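Local structure of NAD(P)H-flavin oxidoreductase (2FRE) at residues Y130-I143 with F153-T165. The protein binds flavin mononucleotide and, as a member of the nitroreductase family, probably uses NAD(P)H to carry out flavin-dependent reductions. Sequence-based numbering, arbitrary orientation.
Sequences YHAHGMGGIFKDRI and FKVEAGVAIGTLT. With FMN (flavin mononucleotide), chain C.
His131, His133 and Met135 pair with Gly162, Ala160 and Gly158 as the hydrogen-bonded positions of an antiparallel strand pair, each linked by two backbone bonds. Met135 N donates to Gly158 O over 2.7 Å, and Gly158 N returns a bond to Met135 O.

Apolar packing differs on the two faces. Ala132 CB lies against Val159 CG1 on one; on the other, selenomethionine Met135 bends at its last torsion (chi3 -71°), which brings CE back over the partner strand to 4.1 Å from Ala160 CB. Beyond the paired region Val155 spreads its two methyls, CG1 meeting Ile138 CD1 and CG2 meeting Ile143 CG2 at 3.9 Å.

Among polar side chains, Lys140 runs out extended past Val155, and its NZ bonds Val155 O at 3.0 Å. Lys154 NZ gives the same oxygen a second bond from above the carbonyl plane and also forms a salt bridge with Glu156 OE1, which probably eases the closeness of the two ammonium groups; the other carboxylate oxygen, Glu156 OE2, is hydrogen-bonded to Ser93 and Ser111. At the far end, a water joins His131 ND1 to Leu164 N.

The turn after strand 131-135 serves the flavin: Gly136 N donates to FMN N5 (2.8 Å) and Gly137 N to FMN O4, contacts that may tune the redox-active ring.

Strand 153-162 is flanked by strands 131-135 and 87-98, with a classic bulge at Glu156 and Ala157 facing Val91. Helix 110-127 packs on Val159 and Ile161, helix 76-82 covers Met135 and Ala160, and Phe112 of the second subunit touches Ala157.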
loop_
_atom_site.group_PDB
_atom_site.type_symbol
_atom_site.label_atom_id
_atom_site.label_comp_id
_atom_site.label_asym_id
_atom_site.label_seq_id
_atom_site.Cartn_x
_atom_site.Cartn_y
_atom_site.Cartn_z
ATOM N N TYR A 130 -9.975 -14.624 5.146
ATOM C CA TYR A 130 -11.009 -13.612 4.883
ATOM C C TYR A 130 -10.716 -12.895 3.581
ATOM O O TYR A 130 -9.698 -13.146 2.944
ATOM C CB TYR A 130 -11.050 -12.587 6.023
ATOM C CG TYR A 130 -11.309 -13.224 7.360
ATOM C CD1 TYR A 130 -12.529 -13.792 7.641
ATOM C CD2 TYR A 130 -10.319 -13.273 8.336
ATOM C CE1 TYR A 130 -12.771 -14.388 8.863
ATOM C CE2 TYR A 130 -10.547 -13.864 9.555
ATOM C CZ TYR A 130 -11.769 -14.433 9.814
ATOM O OH TYR A 130 -12.019 -15.012 11.022
ATOM N N HIS A 131 -11.628 -12.024 3.182
ATOM C CA HIS A 131 -11.385 -11.084 2.096
ATOM C C HIS A 131 -11.720 -9.680 2.541
ATOM O O HIS A 131 -12.769 -9.455 3.178
ATOM C CB HIS A 131 -12.215 -11.457 0.860
ATOM C CG HIS A 131 -11.847 -12.790 0.273
ATOM N ND1 HIS A 131 -12.290 -13.982 0.801
ATOM C CD2 HIS A 131 -11.028 -13.119 -0.752
ATOM C CE1 HIS A 131 -11.786 -14.986 0.116
ATOM N NE2 HIS A 131 -11.022 -14.492 -0.842
ATOM N N ALA A 132 -10.845 -8.739 2.185
ATOM C CA ALA A 132 -11.059 -7.316 2.452
ATOM C C ALA A 132 -11.460 -6.635 1.140
ATOM O O ALA A 132 -11.046 -7.074 0.070
ATOM C CB ALA A 132 -9.823 -6.678 2.998
ATOM N N HIS A 133 -12.290 -5.609 1.216
ATOM C CA HIS A 133 -12.795 -4.932 0.014
ATOM C C HIS A 133 -12.808 -3.434 0.285
ATOM O O HIS A 133 -13.517 -2.955 1.173
ATOM C CB HIS A 133 -14.182 -5.457 -0.313
ATOM C CG HIS A 133 -14.680 -5.111 -1.685
ATOM N ND1 HIS A 133 -14.538 -3.862 -2.255
ATOM C CD2 HIS A 133 -15.376 -5.847 -2.577
ATOM C CE1 HIS A 133 -15.120 -3.855 -3.447
ATOM N NE2 HIS A 133 -15.627 -5.048 -3.668
ATOM N N GLY A 134 -11.981 -2.704 -0.454
ATOM C CA GLY A 134 -11.851 -1.269 -0.283
ATOM C C GLY A 134 -13.040 -0.538 -0.865
ATOM O O GLY A 134 -13.649 -1.015 -1.829
HETATM N N MSE A 135 -13.388 0.608 -0.278
HETATM C CA MSE A 135 -14.511 1.409 -0.772
HETATM C C MSE A 135 -14.246 2.912 -0.720
HETATM O O MSE A 135 -13.894 3.456 0.320
HETATM C CB MSE A 135 -15.808 1.091 0.006
HETATM C CG MSE A 135 -16.214 -0.361 -0.033
HETATM SE SE MSE A 135 -17.731 -0.645 1.182
HETATM C CE MSE A 135 -16.719 -0.410 2.875
ATOM N N GLY A 136 -14.424 3.588 -1.852
ATOM C CA GLY A 136 -14.428 5.047 -1.897
ATOM C C GLY A 136 -15.825 5.636 -1.987
ATOM O O GLY A 136 -16.004 6.846 -1.781
ATOM N N GLY A 137 -16.818 4.794 -2.278
ATOM C CA GLY A 137 -18.215 5.191 -2.311
ATOM C C GLY A 137 -18.754 5.325 -0.892
ATOM O O GLY A 137 -19.499 4.478 -0.411
ATOM N N ILE A 138 -18.339 6.395 -0.231
ATOM C CA ILE A 138 -18.598 6.610 1.186
ATOM C C ILE A 138 -18.805 8.097 1.426
ATOM O O ILE A 138 -18.331 8.918 0.643
ATOM C CB ILE A 138 -17.405 6.132 2.052
ATOM C CG1 ILE A 138 -16.140 6.957 1.777
ATOM C CG2 ILE A 138 -17.097 4.651 1.815
ATOM C CD1 ILE A 138 -14.946 6.459 2.552
ATOM N N PHE A 139 -19.493 8.444 2.514
ATOM C CA PHE A 139 -19.762 9.847 2.830
ATOM C C PHE A 139 -18.655 10.376 3.753
ATOM O O PHE A 139 -18.769 10.282 4.971
ATOM C CB PHE A 139 -21.139 9.980 3.501
ATOM C CG PHE A 139 -22.298 9.519 2.652
ATOM C CD1 PHE A 139 -22.763 10.293 1.602
ATOM C CD2 PHE A 139 -22.965 8.349 2.948
ATOM C CE1 PHE A 139 -23.845 9.888 0.846
ATOM C CE2 PHE A 139 -24.032 7.926 2.192
ATOM C CZ PHE A 139 -24.482 8.705 1.144
ATOM N N LYS A 140 -17.582 10.927 3.178
ATOM C CA LYS A 140 -16.386 11.283 3.957
ATOM C C LYS A 140 -16.632 12.366 5.019
ATOM O O LYS A 140 -16.116 12.273 6.130
ATOM C CB LYS A 140 -15.230 11.744 3.046
ATOM C CG LYS A 140 -14.556 10.643 2.236
ATOM C CD LYS A 140 -13.358 11.242 1.476
ATOM C CE LYS A 140 -12.560 10.213 0.672
ATOM N NZ LYS A 140 -11.193 10.753 0.208
ATOM N N ASP A 141 -17.393 13.398 4.668
ATOM C CA ASP A 141 -17.706 14.461 5.615
ATOM C C ASP A 141 -18.574 13.951 6.759
ATOM O O ASP A 141 -18.346 14.316 7.906
ATOM C CB ASP A 141 -18.364 15.645 4.910
ATOM C CG ASP A 141 -17.391 16.418 4.041
ATOM O OD1 ASP A 141 -16.172 16.236 4.193
ATOM O OD2 ASP A 141 -17.840 17.229 3.211
ATOM N N ARG A 142 -19.548 13.095 6.459
ATOM C CA ARG A 142 -20.370 12.481 7.512
ATOM C C ARG A 142 -19.529 11.549 8.388
ATOM O O ARG A 142 -19.744 11.473 9.598
ATOM C CB ARG A 142 -21.542 11.677 6.934
ATOM C CG ARG A 142 -22.470 12.437 6.006
ATOM C CD ARG A 142 -23.672 11.574 5.634
ATOM N NE ARG A 142 -24.396 12.131 4.493
ATOM C CZ ARG A 142 -25.363 11.500 3.831
ATOM N NH1 ARG A 142 -25.745 10.292 4.195
ATOM N NH2 ARG A 142 -25.955 12.085 2.796
ATOM N N ILE A 143 -18.597 10.818 7.782
ATOM C CA ILE A 143 -17.671 9.986 8.555
ATOM C C ILE A 143 -16.882 10.826 9.565
ATOM O O ILE A 143 -16.776 10.470 10.746
ATOM C CB ILE A 143 -16.703 9.175 7.615
ATOM C CG1 ILE A 143 -17.501 8.090 6.878
ATOM C CG2 ILE A 143 -15.562 8.548 8.399
ATOM C CD1 ILE A 143 -16.871 7.655 5.567
ATOM N N PHE A 153 -6.967 15.152 9.905
ATOM C CA PHE A 153 -7.022 13.736 9.548
ATOM C C PHE A 153 -7.942 13.544 8.359
ATOM O O PHE A 153 -9.054 14.066 8.345
ATOM C CB PHE A 153 -7.503 12.906 10.736
ATOM C CG PHE A 153 -6.462 12.751 11.812
ATOM C CD1 PHE A 153 -5.647 11.626 11.836
ATOM C CD2 PHE A 153 -6.287 13.728 12.774
ATOM C CE1 PHE A 153 -4.679 11.467 12.790
ATOM C CE2 PHE A 153 -5.311 13.584 13.745
ATOM C CZ PHE A 153 -4.505 12.440 13.752
ATOM N N LYS A 154 -7.473 12.776 7.385
ATOM C CA LYS A 154 -8.165 12.534 6.131
ATOM C C LYS A 154 -8.755 11.113 6.083
ATOM O O LYS A 154 -8.099 10.141 6.479
ATOM C CB LYS A 154 -7.180 12.736 4.978
ATOM C CG LYS A 154 -7.672 12.288 3.632
ATOM C CD LYS A 154 -6.715 12.659 2.520
ATOM C CE LYS A 154 -6.934 11.858 1.262
ATOM N NZ LYS A 154 -8.307 11.290 1.171
ATOM N N VAL A 155 -9.987 11.008 5.586
ATOM C CA VAL A 155 -10.615 9.722 5.329
ATOM C C VAL A 155 -10.119 9.234 3.962
ATOM O O VAL A 155 -10.365 9.868 2.946
ATOM C CB VAL A 155 -12.162 9.821 5.343
ATOM C CG1 VAL A 155 -12.787 8.448 5.101
ATOM C CG2 VAL A 155 -12.654 10.415 6.674
ATOM N N GLU A 156 -9.384 8.139 3.959
ATOM C CA GLU A 156 -8.834 7.570 2.744
ATOM C C GLU A 156 -9.814 6.622 2.089
ATOM O O GLU A 156 -10.075 6.739 0.894
ATOM C CB GLU A 156 -7.541 6.797 3.048
ATOM C CG GLU A 156 -6.425 7.651 3.671
ATOM C CD GLU A 156 -5.869 8.688 2.719
ATOM O OE1 GLU A 156 -6.156 8.599 1.506
ATOM O OE2 GLU A 156 -5.125 9.578 3.170
ATOM N N ALA A 157 -10.334 5.663 2.854
ATOM C CA ALA A 157 -11.214 4.639 2.298
ATOM C C ALA A 157 -11.980 3.869 3.373
ATOM O O ALA A 157 -11.564 3.812 4.525
ATOM C CB ALA A 157 -10.404 3.671 1.440
ATOM N N GLY A 158 -13.121 3.301 2.992
ATOM C CA GLY A 158 -13.790 2.321 3.833
ATOM C C GLY A 158 -13.291 0.931 3.474
ATOM O O GLY A 158 -12.776 0.721 2.383
ATOM N N VAL A 159 -13.447 -0.013 4.391
ATOM C CA VAL A 159 -13.047 -1.390 4.157
ATOM C C VAL A 159 -14.063 -2.319 4.774
ATOM O O VAL A 159 -14.386 -2.191 5.960
ATOM C CB VAL A 159 -11.667 -1.696 4.761
ATOM C CG1 VAL A 159 -11.278 -3.126 4.486
ATOM C CG2 VAL A 159 -10.611 -0.742 4.203
ATOM N N ALA A 160 -14.560 -3.240 3.954
ATOM C CA ALA A 160 -15.427 -4.321 4.381
ATOM C C ALA A 160 -14.583 -5.608 4.401
ATOM O O ALA A 160 -13.849 -5.897 3.435
ATOM C CB ALA A 160 -16.567 -4.464 3.423
ATOM N N ILE A 161 -14.668 -6.351 5.506
ATOM C CA ILE A 161 -13.963 -7.608 5.663
ATOM C C ILE A 161 -14.924 -8.695 6.119
ATOM O O ILE A 161 -15.767 -8.463 6.978
ATOM C CB ILE A 161 -12.821 -7.529 6.700
ATOM C CG1 ILE A 161 -12.100 -6.173 6.650
ATOM C CG2 ILE A 161 -11.832 -8.695 6.456
ATOM C CD1 ILE A 161 -11.088 -5.951 7.803
ATOM N N GLY A 162 -14.786 -9.884 5.541
ATOM C CA GLY A 162 -15.669 -10.983 5.879
ATOM C C GLY A 162 -15.265 -12.277 5.222
ATOM O O GLY A 162 -14.179 -12.399 4.626
ATOM N N THR A 163 -16.143 -13.254 5.355
ATOM C CA THR A 163 -15.935 -14.575 4.809
ATOM C C THR A 163 -16.795 -14.756 3.567
ATOM O O THR A 163 -18.013 -14.550 3.606
ATOM C CB THR A 163 -16.283 -15.638 5.842
ATOM O OG1 THR A 163 -15.430 -15.474 6.988
ATOM C CG2 THR A 163 -16.108 -17.033 5.265
ATOM N N LEU A 164 -16.140 -15.147 2.477
ATOM C CA LEU A 164 -16.761 -15.262 1.170
ATOM C C LEU A 164 -17.856 -16.310 1.202
ATOM O O LEU A 164 -17.730 -17.316 1.892
ATOM C CB LEU A 164 -15.707 -15.645 0.116
ATOM C CG LEU A 164 -16.143 -15.766 -1.357
ATOM C CD1 LEU A 164 -16.653 -14.457 -1.911
ATOM C CD2 LEU A 164 -14.999 -16.272 -2.237
ATOM N N THR A 165 -18.942 -16.056 0.476
ATOM C CA THR A 165 -19.988 -17.056 0.295
ATOM C C THR A 165 -20.484 -17.060 -1.153
ATOM O O THR A 165 -19.926 -16.373 -2.001
ATOM C CB THR A 165 -21.156 -16.858 1.286
ATOM O OG1 THR A 165 -22.068 -17.952 1.161
ATOM C CG2 THR A 165 -21.915 -15.567 1.036
HETATM N N1 FMN C . -15.370 -1.517 -4.920
HETATM C C2 FMN C . -16.732 -1.233 -4.844
HETATM O O2 FMN C . -17.562 -2.095 -5.152
HETATM N N3 FMN C . -17.170 0.019 -4.447
HETATM C C4 FMN C . -16.292 1.009 -4.098
HETATM O O4 FMN C . -16.722 2.035 -3.534
HETATM C C4A FMN C . -14.913 0.716 -4.173
HETATM N N5 FMN C . -13.984 1.685 -3.834
HETATM C C5A FMN C . -12.638 1.359 -3.840
HETATM C C6 FMN C . -11.717 2.321 -3.463
HETATM C C7 FMN C . -10.367 2.034 -3.449
HETATM C C7M FMN C . -9.533 2.918 -2.563
HETATM C C8 FMN C . -9.906 0.772 -3.838
HETATM C C8M FMN C . -8.584 0.253 -3.324
HETATM C C9 FMN C . -10.822 -0.200 -4.220
HETATM C C9A FMN C . -12.196 0.103 -4.242
HETATM N N10 FMN C . -13.111 -0.851 -4.637
HETATM C C10 FMN C . -14.466 -0.546 -4.580
HETATM C "C1'" FMN C . -12.671 -2.191 -5.171
HETATM C "C2'" FMN C . -11.844 -2.134 -6.454
HETATM O "O2'" FMN C . -12.657 -1.974 -7.611
HETATM C "C3'" FMN C . -10.973 -3.384 -6.561
HETATM O "O3'" FMN C . -10.028 -3.399 -5.498
HETATM C "C4'" FMN C . -10.286 -3.460 -7.919
HETATM O "O4'" FMN C . -11.244 -3.633 -8.950
HETATM C "C5'" FMN C . -9.252 -4.577 -8.012
HETATM O "O5'" FMN C . -9.852 -5.844 -7.793
HETATM P P FMN C . -9.318 -6.831 -6.640
HETATM O O1P FMN C . -7.950 -7.316 -7.093
HETATM O O2P FMN C . -9.168 -6.057 -5.341
HETATM O O3P FMN C . -10.334 -7.934 -6.514
HETATM O O HOH W 1 -13.337 -15.868 2.764
HETATM O O HOH W 2 -9.919 8.844 -0.664
#